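Long-range contacts in probable polyketide synthase 1 (Dictyostelium discoideum, PDB 2H84), which probably acts as a hybrid polyketide synthase, its C-terminal type III domain, the part in this chain, extending and cyclising polyketides and forming acylpyrones in vitro: residues P351-S356 and G367-N372; V229-N234 and D278-Q283; S38-D43 and S75-H80. All coordinates share one frame; numbering follows the deposited sequence.

Contact 1: P351-S356 and G367-N372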
loop_
_atom_site.group_PDB
_atom_site.type_symbol
_atom_site.label_atom_id
_atom_site.label_comp_id
_atom_site.label_asym_id
_atom_site.label_seq_id
_atom_site.Cartn_x
_atom_site.Cartn_y
_atom_site.Cartn_z
ATOM N N PRO A 351 25.083 -3.952 21.974
ATOM C CA PRO A 351 24.844 -5.228 22.654
ATOM C C PRO A 351 24.834 -6.389 21.608
ATOM O O PRO A 351 25.127 -6.188 20.414
ATOM C CB PRO A 351 23.415 -5.140 23.210
ATOM C CG PRO A 351 23.019 -3.692 23.039
ATOM C CD PRO A 351 23.991 -3.042 22.121
ATOM N N THR A 352 24.368 -7.596 21.953
ATOM C CA THR A 352 24.385 -8.620 20.929
ATOM C C THR A 352 23.048 -8.614 20.211
ATOM O O THR A 352 22.948 -9.073 19.068
ATOM C CB THR A 352 24.726 -9.960 21.497
ATOM O OG1 THR A 352 26.044 -9.875 22.042
ATOM C CG2 THR A 352 24.720 -10.971 20.420
ATOM N N TYR A 353 22.057 -7.995 20.842
ATOM C CA TYR A 353 20.715 -7.938 20.286
ATOM C C TYR A 353 20.016 -6.581 20.382
ATOM O O TYR A 353 20.407 -5.727 21.179
ATOM C CB TYR A 353 19.852 -8.984 20.985
ATOM C CG TYR A 353 20.272 -10.414 20.769
ATOM C CD1 TYR A 353 20.231 -10.976 19.498
ATOM C CD2 TYR A 353 20.706 -11.214 21.835
ATOM C CE1 TYR A 353 20.603 -12.290 19.281
ATOM C CE2 TYR A 353 21.086 -12.543 21.625
ATOM C CZ TYR A 353 21.029 -13.068 20.342
ATOM O OH TYR A 353 21.384 -14.379 20.134
ATOM N N SER A 354 18.948 -6.414 19.600
ATOM C CA SER A 354 18.159 -5.173 19.596
ATOM C C SER A 354 16.676 -5.452 19.463
ATOM O O SER A 354 16.272 -6.389 18.776
ATOM C CB SER A 354 18.571 -4.238 18.453
ATOM O OG SER A 354 19.895 -3.767 18.614
ATOM N N ILE A 355 15.869 -4.649 20.150
ATOM C CA ILE A 355 14.425 -4.779 20.062
ATOM C C ILE A 355 13.931 -3.504 19.385
ATOM O O ILE A 355 14.274 -2.392 19.812
ATOM C CB ILE A 355 13.763 -4.910 21.460
ATOM C CG1 ILE A 355 14.228 -6.208 22.139
ATOM C CG2 ILE A 355 12.228 -4.891 21.318
ATOM C CD1 ILE A 355 13.661 -6.426 23.538
ATOM N N SER A 356 13.170 -3.660 18.304
ATOM C CA SER A 356 12.630 -2.498 17.619
ATOM C C SER A 356 11.116 -2.470 17.751
ATOM O O SER A 356 10.426 -3.472 17.548
ATOM C CB SER A 356 13.014 -2.485 16.149
ATOM O OG SER A 356 12.681 -1.231 15.593
ATOM N N GLY A 367 6.904 -4.948 15.886
ATOM C CA GLY A 367 8.108 -5.203 16.647
ATOM C C GLY A 367 9.057 -6.045 15.822
ATOM O O GLY A 367 8.666 -6.658 14.824
ATOM N N CYS A 368 10.311 -6.072 16.236
ATOM C CA CYS A 368 11.302 -6.841 15.527
ATOM C C CYS A 368 12.502 -7.089 16.436
ATOM O O CYS A 368 12.919 -6.202 17.179
ATOM C CB CYS A 368 11.728 -6.087 14.278
ATOM S SG CYS A 368 12.651 -7.086 13.143
ATOM N N PHE A 369 13.042 -8.302 16.377
ATOM C CA PHE A 369 14.175 -8.674 17.200
ATOM C C PHE A 369 15.355 -8.864 16.288
ATOM O O PHE A 369 15.371 -9.777 15.457
ATOM C CB PHE A 369 13.848 -9.951 17.975
ATOM C CG PHE A 369 14.879 -10.327 19.000
ATOM C CD1 PHE A 369 15.952 -11.128 18.650
ATOM C CD2 PHE A 369 14.784 -9.869 20.317
ATOM C CE1 PHE A 369 16.923 -11.466 19.583
ATOM C CE2 PHE A 369 15.761 -10.203 21.271
ATOM C CZ PHE A 369 16.831 -11.003 20.899
ATOM N N LEU A 370 16.345 -7.984 16.429
ATOM C CA LEU A 370 17.556 -8.053 15.593
ATOM C C LEU A 370 18.851 -8.406 16.316
ATOM O O LEU A 370 18.978 -8.222 17.515
ATOM C CB LEU A 370 17.776 -6.722 14.897
ATOM C CG LEU A 370 16.654 -6.098 14.096
ATOM C CD1 LEU A 370 16.138 -4.903 14.865
ATOM C CD2 LEU A 370 17.159 -5.665 12.730
ATOM N N LYS A 371 19.818 -8.889 15.546
ATOM C CA LYS A 371 21.128 -9.245 16.066
ATOM C C LYS A 371 22.131 -8.311 15.391
ATOM O O LYS A 371 22.330 -8.365 14.180
ATOM C CB LYS A 371 21.466 -10.714 15.754
ATOM C CG LYS A 371 22.931 -11.065 15.947
ATOM C CD LYS A 371 23.070 -12.463 16.504
ATOM C CE LYS A 371 24.496 -12.965 16.428
ATOM N NZ LYS A 371 24.520 -14.446 16.286
ATOM N N ASN A 372 22.705 -7.418 16.187
ATOM C CA ASN A 372 23.657 -6.435 15.714
ATOM C C ASN A 372 24.890 -7.130 15.165
ATOM O O ASN A 372 25.746 -7.578 15.926
ATOM C CB ASN A 372 24.017 -5.497 16.872
ATOM C CG ASN A 372 22.787 -4.958 17.587
ATOM O OD1 ASN A 372 22.796 -4.748 18.800
ATOM N ND2 ASN A 372 21.715 -4.733 16.827
#

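Contact 2: V229-N234 and D278-Q283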
loop_
_atom_site.group_PDB
_atom_site.type_symbol
_atom_site.label_atom_id
_atom_site.label_comp_id
_atom_site.label_asym_id
_atom_site.label_seq_id
_atom_site.Cartn_x
_atom_site.Cartn_y
_atom_site.Cartn_z
ATOM N N VAL A 229 17.874 -9.808 11.081
ATOM C CA VAL A 229 16.490 -9.800 11.509
ATOM C C VAL A 229 16.008 -11.227 11.777
ATOM O O VAL A 229 15.598 -11.952 10.879
ATOM C CB VAL A 229 15.616 -9.043 10.476
ATOM C CG1 VAL A 229 15.900 -9.448 9.157
ATOM C CG2 VAL A 229 14.271 -9.338 10.649
ATOM N N MET A 230 16.076 -11.609 13.045
ATOM C CA MET A 230 15.705 -12.943 13.474
ATOM C C MET A 230 14.216 -13.205 13.385
ATOM O O MET A 230 13.790 -14.245 12.887
ATOM C CB MET A 230 16.213 -13.154 14.887
ATOM C CG MET A 230 17.704 -12.882 14.986
ATOM S SD MET A 230 18.295 -12.913 16.663
ATOM C CE MET A 230 17.895 -14.559 17.158
ATOM N N CYS A 231 13.418 -12.272 13.875
ATOM C CA CYS A 231 11.972 -12.420 13.794
ATOM C C CYS A 231 11.299 -11.088 14.071
ATOM O O CYS A 231 11.905 -10.173 14.636
ATOM C CB CYS A 231 11.470 -13.492 14.769
ATOM S SG CYS A 231 11.708 -13.110 16.487
ATOM N N SER A 232 10.052 -10.968 13.638
ATOM C CA SER A 232 9.299 -9.740 13.846
ATOM C C SER A 232 7.826 -10.070 13.878
ATOM O O SER A 232 7.381 -10.985 13.192
ATOM C CB SER A 232 9.594 -8.744 12.729
ATOM O OG SER A 232 9.509 -9.375 11.469
ATOM N N ILE A 233 7.077 -9.323 14.682
ATOM C CA ILE A 233 5.639 -9.557 14.838
ATOM C C ILE A 233 4.844 -8.262 14.822
ATOM O O ILE A 233 5.414 -7.179 14.689
ATOM C CB ILE A 233 5.329 -10.238 16.195
ATOM C CG1 ILE A 233 5.902 -9.376 17.332
ATOM C CG2 ILE A 233 5.921 -11.646 16.239
ATOM C CD1 ILE A 233 5.525 -9.825 18.717
ATOM N N ASN A 234 3.523 -8.386 14.947
ATOM C CA ASN A 234 2.647 -7.219 15.014
ATOM C C ASN A 234 1.395 -7.562 15.799
ATOM O O ASN A 234 0.979 -8.720 15.856
ATOM C CB ASN A 234 2.288 -6.659 13.616
ATOM C CG ASN A 234 1.362 -7.562 12.811
ATOM O OD1 ASN A 234 0.962 -7.207 11.708
ATOM N ND2 ASN A 234 1.023 -8.724 13.352
ATOM N N ASP A 278 9.662 -14.524 23.089
ATOM C CA ASP A 278 9.449 -15.969 23.049
ATOM C C ASP A 278 9.736 -16.527 21.662
ATOM O O ASP A 278 10.185 -17.668 21.518
ATOM C CB ASP A 278 8.012 -16.307 23.447
ATOM C CG ASP A 278 7.691 -15.894 24.870
ATOM O OD1 ASP A 278 6.551 -16.136 25.324
ATOM O OD2 ASP A 278 8.586 -15.322 25.536
ATOM N N LYS A 279 9.460 -15.714 20.645
ATOM C CA LYS A 279 9.702 -16.102 19.267
ATOM C C LYS A 279 11.199 -16.097 19.028
ATOM O O LYS A 279 11.734 -16.928 18.293
ATOM C CB LYS A 279 9.032 -15.123 18.305
ATOM C CG LYS A 279 7.963 -15.785 17.468
ATOM C CD LYS A 279 8.230 -15.734 15.975
ATOM C CE LYS A 279 7.727 -14.480 15.336
ATOM N NZ LYS A 279 7.431 -14.603 13.885
ATOM N N ALA A 280 11.874 -15.152 19.666
ATOM C CA ALA A 280 13.307 -15.035 19.521
ATOM C C ALA A 280 13.980 -16.228 20.175
ATOM O O ALA A 280 14.886 -16.825 19.596
ATOM C CB ALA A 280 13.787 -13.740 20.157
ATOM N N LYS A 281 13.515 -16.585 21.373
ATOM C CA LYS A 281 14.082 -17.703 22.131
ATOM C C LYS A 281 13.966 -19.040 21.410
ATOM O O LYS A 281 14.506 -20.046 21.865
ATOM C CB LYS A 281 13.428 -17.786 23.514
ATOM C CG LYS A 281 13.805 -16.633 24.435
ATOM C CD LYS A 281 12.785 -16.444 25.551
ATOM C CE LYS A 281 12.975 -15.105 26.256
ATOM N NZ LYS A 281 11.777 -14.731 27.061
ATOM N N LEU A 282 13.265 -19.046 20.283
ATOM C CA LEU A 282 13.110 -20.258 19.498
ATOM C C LEU A 282 14.368 -20.497 18.679
ATOM O O LEU A 282 14.541 -21.557 18.084
ATOM C CB LEU A 282 11.920 -20.137 18.555
ATOM C CG LEU A 282 10.516 -20.287 19.128
ATOM C CD1 LEU A 282 9.510 -20.156 18.003
ATOM C CD2 LEU A 282 10.379 -21.635 19.794
ATOM N N GLN A 283 15.244 -19.499 18.645
ATOM C CA GLN A 283 16.487 -19.603 17.890
ATOM C C GLN A 283 17.657 -19.459 18.849
ATOM O O GLN A 283 18.516 -20.332 18.933
ATOM C CB GLN A 283 16.541 -18.509 16.820
ATOM C CG GLN A 283 15.250 -18.395 16.015
ATOM C CD GLN A 283 15.218 -17.187 15.103
ATOM O OE1 GLN A 283 14.162 -16.820 14.590
ATOM N NE2 GLN A 283 16.376 -16.567 14.892
#

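Contact 3: S38-D43 and S75-H80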
loop_
_atom_site.group_PDB
_atom_site.type_symbol
_atom_site.label_atom_id
_atom_site.label_comp_id
_atom_site.label_asym_id
_atom_site.label_seq_id
_atom_site.Cartn_x
_atom_site.Cartn_y
_atom_site.Cartn_z
ATOM N N SER A 38 4.136 29.252 17.039
ATOM C CA SER A 38 3.337 29.559 18.223
ATOM C C SER A 38 2.661 30.927 18.121
ATOM O O SER A 38 1.457 31.042 18.339
ATOM C CB SER A 38 4.193 29.515 19.493
ATOM O OG SER A 38 5.061 30.631 19.587
ATOM N N ASN A 39 3.430 31.960 17.798
ATOM C CA ASN A 39 2.871 33.298 17.682
ATOM C C ASN A 39 1.875 33.421 16.529
ATOM O O ASN A 39 0.962 34.250 16.576
ATOM C CB ASN A 39 3.988 34.329 17.505
ATOM C CG ASN A 39 4.890 34.415 18.715
ATOM O OD1 ASN A 39 4.416 34.595 19.835
ATOM N ND2 ASN A 39 6.198 34.295 18.498
ATOM N N ASP A 40 2.047 32.604 15.492
ATOM C CA ASP A 40 1.151 32.645 14.334
ATOM C C ASP A 40 -0.078 31.752 14.484
ATOM O O ASP A 40 -0.999 31.817 13.670
ATOM C CB ASP A 40 1.882 32.220 13.056
ATOM C CG ASP A 40 3.003 33.157 12.676
ATOM O OD1 ASP A 40 2.855 34.382 12.857
ATOM O OD2 ASP A 40 4.031 32.665 12.170
ATOM N N PHE A 41 -0.096 30.927 15.524
ATOM C CA PHE A 41 -1.204 30.005 15.732
ATOM C C PHE A 41 -2.586 30.640 15.868
ATOM O O PHE A 41 -3.589 30.033 15.481
ATOM C CB PHE A 41 -0.933 29.130 16.955
ATOM C CG PHE A 41 -1.485 27.737 16.834
ATOM C CD1 PHE A 41 -0.831 26.786 16.061
ATOM C CD2 PHE A 41 -2.670 27.383 17.465
ATOM C CE1 PHE A 41 -1.339 25.507 15.924
ATOM C CE2 PHE A 41 -3.187 26.101 17.331
ATOM C CZ PHE A 41 -2.522 25.165 16.558
ATOM N N SER A 42 -2.645 31.850 16.414
ATOM C CA SER A 42 -3.926 32.515 16.608
ATOM C C SER A 42 -3.764 33.916 17.154
ATOM O O SER A 42 -2.654 34.412 17.307
ATOM C CB SER A 42 -4.795 31.717 17.578
ATOM O OG SER A 42 -4.193 31.634 18.858
ATOM N N ASP A 43 -4.892 34.546 17.459
ATOM C CA ASP A 43 -4.897 35.901 17.989
ATOM C C ASP A 43 -5.277 35.933 19.448
ATOM O O ASP A 43 -5.869 36.902 19.913
ATOM C CB ASP A 43 -5.884 36.759 17.222
ATOM C CG ASP A 43 -5.371 37.151 15.862
ATOM O OD1 ASP A 43 -6.105 37.834 15.130
ATOM O OD2 ASP A 43 -4.232 36.795 15.504
ATOM N N SER A 75 3.903 30.717 6.816
ATOM C CA SER A 75 3.258 30.850 8.113
ATOM C C SER A 75 2.125 29.858 8.216
ATOM O O SER A 75 1.435 29.610 7.233
ATOM C CB SER A 75 2.705 32.253 8.306
ATOM O OG SER A 75 2.029 32.337 9.551
ATOM N N ILE A 76 1.932 29.297 9.405
ATOM C CA ILE A 76 0.881 28.310 9.622
ATOM C C ILE A 76 -0.498 28.956 9.584
ATOM O O ILE A 76 -1.502 28.280 9.363
ATOM C CB ILE A 76 1.078 27.591 10.980
ATOM C CG1 ILE A 76 0.200 26.344 11.066
ATOM C CG2 ILE A 76 0.742 28.534 12.109
ATOM C CD1 ILE A 76 0.564 25.440 12.218
ATOM N N LYS A 77 -0.547 30.271 9.777
ATOM C CA LYS A 77 -1.825 30.976 9.765
ATOM C C LYS A 77 -2.411 31.093 8.370
ATOM O O LYS A 77 -3.511 31.618 8.203
ATOM C CB LYS A 77 -1.697 32.382 10.368
ATOM C CG LYS A 77 -0.871 33.343 9.541
ATOM C CD LYS A 77 -1.181 34.781 9.898
ATOM C CE LYS A 77 0.012 35.490 10.514
ATOM N NZ LYS A 77 0.183 36.877 9.964
ATOM N N PHE A 78 -1.682 30.609 7.369
ATOM C CA PHE A 78 -2.148 30.658 5.988
ATOM C C PHE A 78 -2.642 29.287 5.522
ATOM O O PHE A 78 -3.338 29.183 4.509
ATOM C CB PHE A 78 -1.017 31.140 5.080
ATOM C CG PHE A 78 -0.611 32.563 5.323
ATOM C CD1 PHE A 78 0.709 32.949 5.155
ATOM C CD2 PHE A 78 -1.550 33.525 5.709
ATOM C CE1 PHE A 78 1.097 34.263 5.371
ATOM C CE2 PHE A 78 -1.171 34.848 5.928
ATOM C CZ PHE A 78 0.154 35.216 5.757
ATOM N N ARG A 79 -2.290 28.242 6.274
ATOM C CA ARG A 79 -2.677 26.868 5.950
ATOM C C ARG A 79 -4.150 26.671 5.641
ATOM O O ARG A 79 -4.505 25.838 4.807
ATOM C CB ARG A 79 -2.278 25.917 7.080
ATOM C CG ARG A 79 -0.781 25.691 7.181
ATOM C CD ARG A 79 -0.331 24.313 6.663
ATOM N NE ARG A 79 -1.051 23.876 5.475
ATOM C CZ ARG A 79 -1.944 22.899 5.475
ATOM N NH1 ARG A 79 -2.218 22.256 6.599
ATOM N NH2 ARG A 79 -2.575 22.580 4.355
ATOM N N HIS A 80 -5.016 27.428 6.305
ATOM C CA HIS A 80 -6.439 27.273 6.066
ATOM C C HIS A 80 -6.856 27.666 4.655
ATOM O O HIS A 80 -7.939 27.290 4.205
ATOM C CB HIS A 80 -7.253 28.063 7.095
ATOM C CG HIS A 80 -7.256 29.540 6.865
ATOM N ND1 HIS A 80 -6.134 30.324 7.033
ATOM C CD2 HIS A 80 -8.247 30.376 6.475
ATOM C CE1 HIS A 80 -6.435 31.581 6.754
ATOM N NE2 HIS A 80 -7.710 31.640 6.413
#

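Contact 1: P351-S356 and G367-N372
The phenol ring of Y353 and the ring of F369 meet at a slant, their centroids 5.0 Å apart and their planes at 39°. F369 CG is anti to the backbone N (chi1 -172°); from there the ring brings CE1 to 3.3 Å from Y353 CD1 and CZ over one face of the phenol. T352 CG2 stands over the centre of the opposite face. K371 adds its methylene CD, 3.7 Å from Y353 CE1, and the phenol oxygen is hydrogen-bonded to T284 OG1. An alanine in place of Y353 would probably open a gap between F369 and the K371 chain and leave the T284 hydroxyl without this partner. On the same face of the sheet I355 CG1 comes within 4.1 Å of F369 CD2.

Antiparallel strand pairing sets these side chains. S354 and L370 form one hydrogen-bonded pair, with S354 N 2.8 Å from L370 O, and S356 and C368 the next, with S356 N 2.8 Å from C368 O. The two strands make a beta hairpin of the thiolase fold. Helix 261-280 packs on I355 through V273 and L276 and on F369 through L277 and A280, and strands 294-297 and 227-236 flank the hairpin.

Contact 2: V229-N234 and D278-Q283
M230 and Q283 lie side by side and run opposite ways, the methionine leaving the strand as the glutamine comes up from the turn after the helix. The methionine chain bends at its last torsion (chi3 60°), which puts CE within 4.2 Å of Q283 CB. M230 also touches T284, the next residue of that turn.

C231 drops its thiol onto the last turn of the helix. SG sits between the backbone N and the carbonyl carbon (chi1 65°), 3.8 Å from K279 CB and 4.3 Å from A280 CB, so the sulfur rests against the root of one side chain and the methyl of the other. That two successive strand residues both turn toward the helix reflects a classic beta bulge: M230 and C231 together stand opposite F369 of the adjoining strand. The setting is the layered thiolase fold, in which strand 227-236 has helix 261-280 over one face.

S232 turns its own side chain the other way, to C368 and to R165 of helix 159-171, but its carbonyl O comes to 3.7 Å from K279 NZ. The lysine chain runs over C231, whose CB is 3.9 Å from K279 CE, and on to I233. There CG2 of I233 is 3.5 Å from K279 CE, isoleucine and lysine each heading for the other's backbone. I233 also packs on F272, T275 and L276, further back in the helix. At N234 the strand has left the helix end behind, and the asparagine amide instead reaches the second subunit, where OD1 takes a hydrogen bond from R149 N.

Contact 3: S38-D43 and S75-H80
D40 faces the loop 75-80 squarely, its CB directed at it, and three consecutive residues, S75, I76 and K77, gather round this one aspartate. CG is anti to the carbonyl carbon (chi1 -64°), and beyond it the carboxylate reaches toward the serine, with OD2 3.3 Å from S75 OG. Within its own loop the serine oxygen accepts a weak hydrogen bond from K77 N (3.3 Å).

K77 crosses the aspartate at a slant. Its CB lies 3.4 Å from the backbone O of D40, and from there the chain climbs past the carboxylate until CE is 3.8 Å from D40 OD1. The last torsion (chi4 137°) then sets NZ, which stays 4.7 Å from that oxygen; the opposite charges are not in contact, though they would be expected to attract at this range.

I76 works the other flank with its two branches. CG2 comes to 4.0 Å from D40 CB, whereas CD1 reaches F41 CE1 at 4.2 Å, an apolar contact in which the two side chains cross. F41 starts out pointing away from the loop, and only the far part of its ring returns to meet the isoleucine. V51 and N48 of helix 45-56 also touch F41, and Y69 and F191 touch I76.

The serine oxygen binding the N-H two residues on is the mark of an ST turn, here a weak one, overlapping a turn in which F78 N bonds to S75 O. The contact thus sets the end of helix 30-40 against a turn-rich loop leading into helix 84-110, in the N-terminal half of the chalcone synthase fold and away from the predicted active-site cysteine.

From the N terminus, contact 3 comes first: it closes a loop of 31 residues and brings the end of helix 30-40 to the loop ahead of helix 84-110. Contact 2 follows, spanning 43 residues to join strand 227-236 to the end of helix 261-280, and contact 1 closes the ten-residue link of the C-terminal hairpin. The three run in series, neither nested nor crossing. Contacts 1 and 2 nevertheless join in space, since strands 227-236 and 364-372 are neighbours in one sheet and F369 N lies 2.8 Å from C231 O, probably hydrogen-bonded. Contact 3 stands apart in the N-terminal family region, its centre about 42 Å from that of contact 1.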